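Local coordinates for putative cell surface protein (Streptococcus pyogenes, PDB 4OFQ) that is an antigen I/II-family protein of the streptococcal surface, probably an adhesin, whose C-terminal region is built as beta sandwiches, at residues A[43-47]-A[63-67]; A[70-76]-A[155-161]; A[254-259]-A[269-275]. One frame throughout, in Å; residues are numbered along the deposited sequence.

Interactions 1 and 2 belong to the first of two beta-sandwich domains, and interaction 3 to the second, C-terminal one. Residues 63-67 and 70-76 follow each other along the chain: strand 64-70 leaves interaction 1, passes the calcium ion and runs into the loop of interaction 2, whose centre lies about 23 Å from that of interaction 1. Their partners, 43-47 and 155-161, sit on neighbouring strands of one sheet. Y70 binds the calcium through its carbonyl in interaction 2, while the Y66 side chain is about 13 Å from the ion. Interaction 3 stands apart, its nearest atoms about 34 Å from interaction 1 and about 23 Å from interaction 2.

Interaction 1: residues A[43-47]-A[63-67]; sequences AKQDF and GFIYV
Q45 and Y66 both carry CG anti to the backbone N (chi1 -180° and -160°), which sends the glutamine chain and the phenol ring out from their strands toward each other and past one another in opposite directions. CB and CG of Q45 run beside the ring, CB lying 3.7 Å from Y66 CD1, and the glutamine amide ends over the root of the tyrosine, its plane turned 39° from the ring. At the far end the phenol OH is hydrogen-bonded chiefly to the T170 hydroxyl and gives a further, weak bond to K44 O (OH to O, 2.7 Å). A43 CB touches the ring at its edge, 3.9 Å from Y66 CE2. The two strands run roughly antiparallel, but their axes stay 8.9 Å apart: they belong to different sheets, and this is the face-to-face interior of a beta sandwich. F47 and F64 approach obliquely at one end of it, CE1 of F47 being 4.5 Å from CD1 of F64, beside helix 135-143. Q45 NE2 donates to a water 3.1 Å from it that in turn donates a hydrogen bond to F64 O. A second water, 2.7 Å from Q45 NE2, reaches I65 O, while Q45 OE1 is bonded to Y151. Buried polar groups are thus satisfied by water bridges and neighbouring hydroxyls, so the sheets are joined by polar links as well as apolar contact.

Interaction 2: residues A[70-76]-A[155-161]; sequences YKDEAID and FKLKQDF. With CA (calcium ion), chain C.
A74 sets its methyl over the centre of one face of the F161 ring: CB sits 3.7 Å from the ring centroid and only 9° off the normal, a CH-pi contact. E73 takes the rim of the same ring, its carboxylate standing almost upright to the aromatic plane (85°), with OE2 in that plane at the edge, 3.6 Å from F161 CE1. With chi1 -177° F161 swings CG anti to its backbone N, which carries the ring under the 73-74 backbone. K158 runs extended past D76 and the 72-74 backbone, and its ammonium NZ donates to D72 O at 2.7 Å, close to the line of the carbonyl bond. Backbone bonds pin the middle: K158 N to A74 O (2.8 Å) and D76 N to K156 O (2.9 Å), round the antiparallel non-hydrogen-bonded pair I75-L157. At that pair the short, weakly bonded strand 75-76 lies antiparallel beside strand 149-157 in one sheet of the sandwich, just after the chain has left strand 64-70 of the other. Inside, I75 crosses F155 at about a right angle, CG2 coming 3.5 Å from CD1 of F155, whose ring also meets Y70 obliquely. The Y70 carbonyl O binds the calcium ion, along with D69, V124, E126 and a water at 2.4 Å from the metal that accepts from D72 N.

Interaction 3: residues A[254-259]-A[269-275]; sequences KVLATV and ITKGTDL
A257, at the end of strand 248-257, packs against a type II beta turn, T270 to T273, in the loop before strand 279-284, so that the loop flanks an outermost strand of a four-stranded sheet in the C-terminal sandwich domain. I269 opens the second segment, its CG2 at the long limit of contact with A257 CB. T270 presents its carbonyl O both to the turn bond from T273 N and to T273 OG1 (2.7 Å), two donors arriving from the same face of the carbonyl plane. K271 keeps CG anti to its backbone N and its chain straight beyond, laying the methylenes alongside the T258 carbonyl, CD 3.4 Å from T258 O. G272, whose positive phi suits this turn position, donates from N to A257 O at 2.8 Å, the N sitting above the carbonyl plane, 38° out of it. T273 O then accepts from A257 N (2.9 Å), nearly straight at 168° and in the carbonyl plane. D274 makes a single backbone bridge with L256, whose CD2 rests 3.8 Å from the aspartate CA; D274 OD1 is hydrogen-bonded to A276 N, two residues on. L275 closes the run: its N donates almost linearly to V255 O, and its side chain tucks CD1 against A257 CB at 3.8 Å. Across the outer end, one water accepts from V255 N and donates to D274 OD2, the water lying 2.9 Å from that OD2.

Interaction 1: residues A[43-47]-A[63-67]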
loop_
_atom_site.group_PDB
_atom_site.type_symbol
_atom_site.label_atom_id
_atom_site.label_comp_id
_atom_site.label_asym_id
_atom_site.label_seq_id
_atom_site.Cartn_x
_atom_site.Cartn_y
_atom_site.Cartn_z
ATOM N N ALA A 43 -9.091 -15.162 -0.016
ATOM C CA ALA A 43 -9.439 -15.822 1.227
ATOM C C ALA A 43 -10.137 -17.130 0.912
ATOM O O ALA A 43 -10.938 -17.199 -0.037
ATOM C CB ALA A 43 -10.343 -14.933 2.074
ATOM N N LYS A 44 -9.832 -18.156 1.698
ATOM C CA LYS A 44 -10.470 -19.458 1.529
ATOM C C LYS A 44 -11.403 -19.779 2.685
ATOM O O LYS A 44 -11.044 -19.608 3.852
ATOM C CB LYS A 44 -9.426 -20.579 1.408
ATOM C CG LYS A 44 -10.053 -21.985 1.374
ATOM C CD LYS A 44 -9.018 -23.094 1.171
ATOM C CE LYS A 44 -8.279 -23.397 2.454
ATOM N NZ LYS A 44 -7.337 -24.547 2.309
ATOM N N GLN A 45 -12.592 -20.264 2.337
ATOM C CA GLN A 45 -13.561 -20.806 3.283
ATOM C C GLN A 45 -13.489 -22.318 3.103
ATOM O O GLN A 45 -13.876 -22.845 2.057
ATOM C CB GLN A 45 -14.957 -20.259 2.949
ATOM C CG GLN A 45 -16.131 -20.711 3.840
ATOM C CD GLN A 45 -17.386 -19.868 3.576
ATOM O OE1 GLN A 45 -17.521 -19.258 2.509
ATOM N NE2 GLN A 45 -18.302 -19.823 4.549
ATOM N N ASP A 46 -12.972 -23.008 4.121
ATOM C CA ASP A 46 -12.515 -24.388 3.997
ATOM C C ASP A 46 -13.608 -25.392 4.364
ATOM O O ASP A 46 -13.988 -25.508 5.525
ATOM C CB ASP A 46 -11.299 -24.574 4.917
ATOM C CG ASP A 46 -10.719 -25.983 4.888
ATOM O OD1 ASP A 46 -11.092 -26.806 4.026
ATOM O OD2 ASP A 46 -9.848 -26.253 5.740
ATOM N N PHE A 47 -14.085 -26.141 3.378
ATOM C CA PHE A 47 -15.153 -27.108 3.617
ATOM C C PHE A 47 -14.684 -28.532 3.393
ATOM O O PHE A 47 -15.451 -29.475 3.552
ATOM C CB PHE A 47 -16.347 -26.836 2.707
ATOM C CG PHE A 47 -17.122 -25.599 3.071
ATOM C CD1 PHE A 47 -17.217 -25.191 4.390
ATOM C CD2 PHE A 47 -17.760 -24.853 2.091
ATOM C CE1 PHE A 47 -17.939 -24.043 4.731
ATOM C CE2 PHE A 47 -18.486 -23.713 2.425
ATOM C CZ PHE A 47 -18.574 -23.310 3.742
ATOM N N GLY A 63 -26.029 -22.616 10.212
ATOM C CA GLY A 63 -25.594 -21.955 8.993
ATOM C C GLY A 63 -24.094 -21.866 8.799
ATOM O O GLY A 63 -23.309 -22.551 9.460
ATOM N N PHE A 64 -23.695 -21.003 7.877
ATOM C CA PHE A 64 -22.301 -20.909 7.485
ATOM C C PHE A 64 -21.958 -19.452 7.303
ATOM O O PHE A 64 -22.544 -18.760 6.470
ATOM C CB PHE A 64 -22.073 -21.721 6.214
ATOM C CG PHE A 64 -22.588 -23.121 6.330
ATOM C CD1 PHE A 64 -21.836 -24.088 6.969
ATOM C CD2 PHE A 64 -23.862 -23.451 5.890
ATOM C CE1 PHE A 64 -22.321 -25.381 7.126
ATOM C CE2 PHE A 64 -24.347 -24.732 6.035
ATOM C CZ PHE A 64 -23.576 -25.700 6.654
ATOM N N ILE A 65 -21.038 -18.983 8.139
ATOM C CA ILE A 65 -20.673 -17.575 8.188
ATOM C C ILE A 65 -19.189 -17.457 7.885
ATOM O O ILE A 65 -18.401 -18.284 8.358
ATOM C CB ILE A 65 -20.943 -16.983 9.592
ATOM C CG1 ILE A 65 -22.454 -16.964 9.871
ATOM C CG2 ILE A 65 -20.320 -15.566 9.709
ATOM C CD1 ILE A 65 -22.809 -16.654 11.299
ATOM N N TYR A 66 -18.823 -16.471 7.066
ATOM C CA TYR A 66 -17.410 -16.163 6.840
ATOM C C TYR A 66 -17.195 -14.711 7.230
ATOM O O TYR A 66 -18.024 -13.865 6.914
ATOM C CB TYR A 66 -17.027 -16.388 5.372
ATOM C CG TYR A 66 -15.526 -16.550 5.168
ATOM C CD1 TYR A 66 -14.873 -17.686 5.629
ATOM C CD2 TYR A 66 -14.766 -15.567 4.530
ATOM C CE1 TYR A 66 -13.496 -17.848 5.464
ATOM C CE2 TYR A 66 -13.381 -15.720 4.354
ATOM C CZ TYR A 66 -12.757 -16.869 4.823
ATOM O OH TYR A 66 -11.394 -17.064 4.666
ATOM N N VAL A 67 -16.089 -14.422 7.910
ATOM C CA VAL A 67 -15.842 -13.075 8.427
ATOM C C VAL A 67 -14.508 -12.580 7.910
ATOM O O VAL A 67 -13.531 -13.324 7.903
ATOM C CB VAL A 67 -15.814 -13.054 9.995
ATOM C CG1 VAL A 67 -15.233 -11.747 10.531
ATOM C CG2 VAL A 67 -17.214 -13.257 10.569
HETATM O O HOH W 1 -20.773 -17.913 4.388
HETATM O O HOH W 2 -18.560 -20.800 7.039
#

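Interaction 2: residues A[70-76]-A[155-161]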
loop_
_atom_site.group_PDB
_atom_site.type_symbol
_atom_site.label_atom_id
_atom_site.label_comp_id
_atom_site.label_asym_id
_atom_site.label_seq_id
_atom_site.Cartn_x
_atom_site.Cartn_y
_atom_site.Cartn_z
ATOM N N TYR A 70 -10.725 -6.843 9.020
ATOM C CA TYR A 70 -9.642 -5.965 8.586
ATOM C C TYR A 70 -9.320 -5.006 9.718
ATOM O O TYR A 70 -10.196 -4.695 10.533
ATOM C CB TYR A 70 -10.050 -5.181 7.334
ATOM C CG TYR A 70 -11.298 -4.322 7.519
ATOM C CD1 TYR A 70 -12.569 -4.839 7.270
ATOM C CD2 TYR A 70 -11.204 -3.000 7.936
ATOM C CE1 TYR A 70 -13.713 -4.062 7.449
ATOM C CE2 TYR A 70 -12.341 -2.213 8.109
ATOM C CZ TYR A 70 -13.590 -2.752 7.857
ATOM O OH TYR A 70 -14.712 -1.959 8.018
ATOM N N LYS A 71 -8.071 -4.545 9.786
ATOM C CA LYS A 71 -7.702 -3.544 10.792
ATOM C C LYS A 71 -8.346 -2.209 10.424
ATOM O O LYS A 71 -7.930 -1.543 9.463
ATOM C CB LYS A 71 -6.189 -3.387 10.866
ATOM C CG LYS A 71 -5.735 -2.343 11.866
ATOM C CD LYS A 71 -4.238 -2.446 12.080
ATOM C CE LYS A 71 -3.705 -1.276 12.895
ATOM N NZ LYS A 71 -2.218 -1.410 13.071
ATOM N N ASP A 72 -9.351 -1.806 11.187
ATOM C CA ASP A 72 -10.171 -0.676 10.757
ATOM C C ASP A 72 -9.502 0.699 10.908
ATOM O O ASP A 72 -9.998 1.685 10.383
ATOM C CB ASP A 72 -11.588 -0.730 11.372
ATOM C CG ASP A 72 -11.608 -0.489 12.878
ATOM O OD1 ASP A 72 -10.753 0.252 13.408
ATOM O OD2 ASP A 72 -12.519 -1.038 13.534
ATOM N N GLU A 73 -8.378 0.751 11.617
ATOM C CA GLU A 73 -7.581 1.979 11.716
ATOM C C GLU A 73 -6.768 2.191 10.441
ATOM O O GLU A 73 -6.384 3.313 10.106
ATOM C CB GLU A 73 -6.628 1.900 12.908
ATOM C CG GLU A 73 -5.771 3.145 13.111
ATOM C CD GLU A 73 -4.494 2.874 13.899
ATOM O OE1 GLU A 73 -4.408 1.816 14.563
ATOM O OE2 GLU A 73 -3.572 3.720 13.844
ATOM N N ALA A 74 -6.516 1.102 9.729
ATOM C CA ALA A 74 -5.604 1.110 8.595
ATOM C C ALA A 74 -6.358 1.008 7.275
ATOM O O ALA A 74 -6.194 1.836 6.373
ATOM C CB ALA A 74 -4.616 -0.050 8.726
ATOM N N ILE A 75 -7.187 -0.020 7.172
ATOM C CA ILE A 75 -7.943 -0.272 5.964
ATOM C C ILE A 75 -9.253 0.494 5.990
ATOM O O ILE A 75 -9.955 0.498 6.997
ATOM C CB ILE A 75 -8.202 -1.788 5.807
ATOM C CG1 ILE A 75 -6.954 -2.458 5.224
ATOM C CG2 ILE A 75 -9.389 -2.049 4.925
ATOM C CD1 ILE A 75 -6.900 -3.964 5.418
ATOM N N ASP A 76 -9.559 1.183 4.895
ATOM C CA ASP A 76 -10.883 1.777 4.716
ATOM C C ASP A 76 -11.895 0.686 4.345
ATOM O O ASP A 76 -11.973 0.269 3.193
ATOM C CB ASP A 76 -10.834 2.854 3.625
ATOM C CG ASP A 76 -12.190 3.498 3.373
ATOM O OD1 ASP A 76 -13.142 3.236 4.154
ATOM O OD2 ASP A 76 -12.298 4.266 2.393
ATOM N N PHE A 155 -9.108 -3.869 -0.948
ATOM C CA PHE A 155 -9.316 -2.717 -0.064
ATOM C C PHE A 155 -8.299 -1.610 -0.372
ATOM O O PHE A 155 -7.163 -1.890 -0.799
ATOM C CB PHE A 155 -9.083 -3.092 1.406
ATOM C CG PHE A 155 -10.091 -4.054 1.993
ATOM C CD1 PHE A 155 -11.309 -3.595 2.500
ATOM C CD2 PHE A 155 -9.780 -5.402 2.124
ATOM C CE1 PHE A 155 -12.210 -4.474 3.078
ATOM C CE2 PHE A 155 -10.687 -6.294 2.704
ATOM C CZ PHE A 155 -11.892 -5.824 3.189
ATOM N N LYS A 156 -8.695 -0.365 -0.110
ATOM C CA LYS A 156 -7.746 0.754 -0.012
ATOM C C LYS A 156 -7.475 1.096 1.465
ATOM O O LYS A 156 -8.266 0.749 2.348
ATOM C CB LYS A 156 -8.326 2.000 -0.676
ATOM C CG LYS A 156 -8.952 1.750 -2.035
ATOM C CD LYS A 156 -7.921 1.592 -3.125
ATOM C CE LYS A 156 -8.615 1.394 -4.477
ATOM N NZ LYS A 156 -7.650 1.292 -5.625
ATOM N N LEU A 157 -6.370 1.797 1.719
ATOM C CA LEU A 157 -6.044 2.290 3.063
ATOM C C LEU A 157 -6.755 3.623 3.363
ATOM O O LEU A 157 -7.086 4.380 2.449
ATOM C CB LEU A 157 -4.532 2.512 3.173
ATOM C CG LEU A 157 -3.641 1.289 2.930
ATOM C CD1 LEU A 157 -2.162 1.670 2.953
ATOM C CD2 LEU A 157 -3.945 0.233 3.984
ATOM N N LYS A 158 -6.973 3.917 4.645
ATOM C CA LYS A 158 -7.484 5.227 5.043
ATOM C C LYS A 158 -6.407 6.272 4.787
ATOM O O LYS A 158 -5.237 6.037 5.071
ATOM C CB LYS A 158 -7.888 5.234 6.522
ATOM C CG LYS A 158 -9.123 4.358 6.843
ATOM C CD LYS A 158 -9.528 4.510 8.314
ATOM C CE LYS A 158 -10.927 3.946 8.542
ATOM N NZ LYS A 158 -11.392 3.977 9.961
ATOM N N GLN A 159 -6.774 7.424 4.239
ATOM C CA GLN A 159 -5.731 8.413 3.963
ATOM C C GLN A 159 -5.059 8.951 5.227
ATOM O O GLN A 159 -3.908 9.380 5.178
ATOM C CB GLN A 159 -6.217 9.539 3.044
ATOM C CG GLN A 159 -7.626 10.032 3.305
ATOM C CD GLN A 159 -8.159 10.865 2.150
ATOM O OE1 GLN A 159 -8.573 10.324 1.123
ATOM N NE2 GLN A 159 -8.139 12.185 2.308
ATOM N N ASP A 160 -5.750 8.888 6.366
ATOM C CA ASP A 160 -5.163 9.418 7.601
ATOM C C ASP A 160 -4.288 8.404 8.353
ATOM O O ASP A 160 -3.696 8.725 9.388
ATOM C CB ASP A 160 -6.224 10.056 8.522
ATOM C CG ASP A 160 -7.284 9.067 8.992
ATOM O OD1 ASP A 160 -7.090 7.839 8.861
ATOM O OD2 ASP A 160 -8.324 9.529 9.507
ATOM N N PHE A 161 -4.205 7.187 7.826
ATOM C CA PHE A 161 -3.303 6.185 8.370
ATOM C C PHE A 161 -1.952 6.338 7.676
ATOM O O PHE A 161 -1.777 5.929 6.527
ATOM C CB PHE A 161 -3.872 4.775 8.179
ATOM C CG PHE A 161 -3.021 3.690 8.785
ATOM C CD1 PHE A 161 -3.017 3.472 10.155
ATOM C CD2 PHE A 161 -2.225 2.892 7.979
ATOM C CE1 PHE A 161 -2.236 2.474 10.717
ATOM C CE2 PHE A 161 -1.442 1.896 8.528
ATOM C CZ PHE A 161 -1.445 1.687 9.907
HETATM CA CA CA C . -11.673 -5.144 12.414
HETATM O O HOH W 3 -10.347 -3.482 13.444
HETATM O O HOH W 4 -7.128 6.020 10.685
#

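Interaction 3: residues A[254-259]-A[269-275]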
loop_
_atom_site.group_PDB
_atom_site.type_symbol
_atom_site.label_atom_id
_atom_site.label_comp_id
_atom_site.label_asym_id
_atom_site.label_seq_id
_atom_site.Cartn_x
_atom_site.Cartn_y
_atom_site.Cartn_z
ATOM N N LYS A 254 21.674 17.925 -11.342
ATOM C CA LYS A 254 22.412 16.669 -11.338
ATOM C C LYS A 254 21.583 15.698 -10.510
ATOM O O LYS A 254 20.846 16.117 -9.617
ATOM C CB LYS A 254 23.795 16.867 -10.700
ATOM C CG LYS A 254 24.613 15.590 -10.579
ATOM C CD LYS A 254 26.081 15.862 -10.230
ATOM C CE LYS A 254 26.225 16.578 -8.899
ATOM N NZ LYS A 254 27.661 16.696 -8.478
ATOM N N VAL A 255 21.678 14.409 -10.803
ATOM C CA VAL A 255 20.949 13.421 -10.005
ATOM C C VAL A 255 21.857 12.214 -9.720
ATOM O O VAL A 255 22.495 11.679 -10.640
ATOM C CB VAL A 255 19.632 12.997 -10.710
ATOM C CG1 VAL A 255 19.915 12.521 -12.134
ATOM C CG2 VAL A 255 18.918 11.906 -9.899
ATOM N N LEU A 256 21.956 11.825 -8.447
ATOM C CA LEU A 256 22.896 10.784 -8.030
ATOM C C LEU A 256 22.204 9.655 -7.278
ATOM O O LEU A 256 21.282 9.889 -6.499
ATOM C CB LEU A 256 23.966 11.367 -7.107
ATOM C CG LEU A 256 24.764 12.549 -7.648
ATOM C CD1 LEU A 256 25.720 13.084 -6.588
ATOM C CD2 LEU A 256 25.516 12.116 -8.884
ATOM N N ALA A 257 22.675 8.435 -7.479
ATOM C CA ALA A 257 22.154 7.312 -6.705
ATOM C C ALA A 257 22.560 7.486 -5.247
ATOM O O ALA A 257 23.698 7.862 -4.959
ATOM C CB ALA A 257 22.678 5.991 -7.260
ATOM N N THR A 258 21.624 7.250 -4.325
ATOM C CA THR A 258 21.946 7.318 -2.899
ATOM C C THR A 258 22.064 5.949 -2.226
ATOM O O THR A 258 22.351 5.864 -1.030
ATOM C CB THR A 258 20.931 8.180 -2.132
ATOM O OG1 THR A 258 19.606 7.783 -2.491
ATOM C CG2 THR A 258 21.122 9.649 -2.475
ATOM N N VAL A 259 21.832 4.886 -2.996
ATOM C CA VAL A 259 22.059 3.513 -2.553
ATOM C C VAL A 259 22.595 2.727 -3.744
ATOM O O VAL A 259 22.474 3.183 -4.877
ATOM C CB VAL A 259 20.750 2.811 -2.117
ATOM C CG1 VAL A 259 20.148 3.469 -0.873
ATOM C CG2 VAL A 259 19.741 2.785 -3.270
ATOM N N ILE A 269 24.353 -0.564 -10.060
ATOM C CA ILE A 269 24.700 0.847 -10.131
ATOM C C ILE A 269 25.063 1.252 -8.713
ATOM O O ILE A 269 24.231 1.181 -7.815
ATOM C CB ILE A 269 23.510 1.690 -10.647
ATOM C CG1 ILE A 269 23.185 1.314 -12.096
ATOM C CG2 ILE A 269 23.807 3.172 -10.544
ATOM C CD1 ILE A 269 21.859 1.861 -12.594
ATOM N N THR A 270 26.311 1.653 -8.503
ATOM C CA THR A 270 26.783 1.936 -7.159
ATOM C C THR A 270 26.293 3.275 -6.628
ATOM O O THR A 270 26.031 4.207 -7.389
ATOM C CB THR A 270 28.305 1.870 -7.083
ATOM O OG1 THR A 270 28.867 2.848 -7.968
ATOM C CG2 THR A 270 28.768 0.491 -7.500
ATOM N N LYS A 271 26.141 3.346 -5.314
ATOM C CA LYS A 271 25.812 4.596 -4.643
ATOM C C LYS A 271 26.785 5.687 -5.090
ATOM O O LYS A 271 27.997 5.456 -5.153
ATOM C CB LYS A 271 25.885 4.394 -3.129
ATOM C CG LYS A 271 25.696 5.651 -2.300
ATOM C CD LYS A 271 25.704 5.294 -0.817
ATOM C CE LYS A 271 25.681 6.539 0.044
ATOM N NZ LYS A 271 25.378 6.199 1.460
ATOM N N GLY A 272 26.249 6.853 -5.441
ATOM C CA GLY A 272 27.071 7.968 -5.888
ATOM C C GLY A 272 27.162 8.117 -7.397
ATOM O O GLY A 272 27.657 9.129 -7.893
ATOM N N THR A 273 26.689 7.111 -8.128
ATOM C CA THR A 273 26.718 7.142 -9.594
ATOM C C THR A 273 25.727 8.174 -10.159
ATOM O O THR A 273 24.612 8.315 -9.671
ATOM C CB THR A 273 26.389 5.751 -10.197
ATOM O OG1 THR A 273 27.342 4.788 -9.732
ATOM C CG2 THR A 273 26.423 5.791 -11.720
ATOM N N ASP A 274 26.155 8.892 -11.189
ATOM C CA ASP A 274 25.308 9.829 -11.906
ATOM C C ASP A 274 24.168 9.100 -12.620
ATOM O O ASP A 274 24.410 8.168 -13.380
ATOM C CB ASP A 274 26.157 10.555 -12.951
ATOM C CG ASP A 274 25.463 11.768 -13.512
ATOM O OD1 ASP A 274 24.558 11.589 -14.357
ATOM O OD2 ASP A 274 25.817 12.894 -13.100
ATOM N N LEU A 275 22.928 9.534 -12.402
ATOM C CA LEU A 275 21.788 8.842 -13.007
ATOM C C LEU A 275 21.099 9.636 -14.112
ATOM O O LEU A 275 19.990 9.289 -14.496
ATOM C CB LEU A 275 20.751 8.480 -11.938
ATOM C CG LEU A 275 21.267 7.600 -10.803
ATOM C CD1 LEU A 275 20.169 7.349 -9.764
ATOM C CD2 LEU A 275 21.812 6.284 -11.345
HETATM O O HOH W 5 23.141 14.114 -13.206
#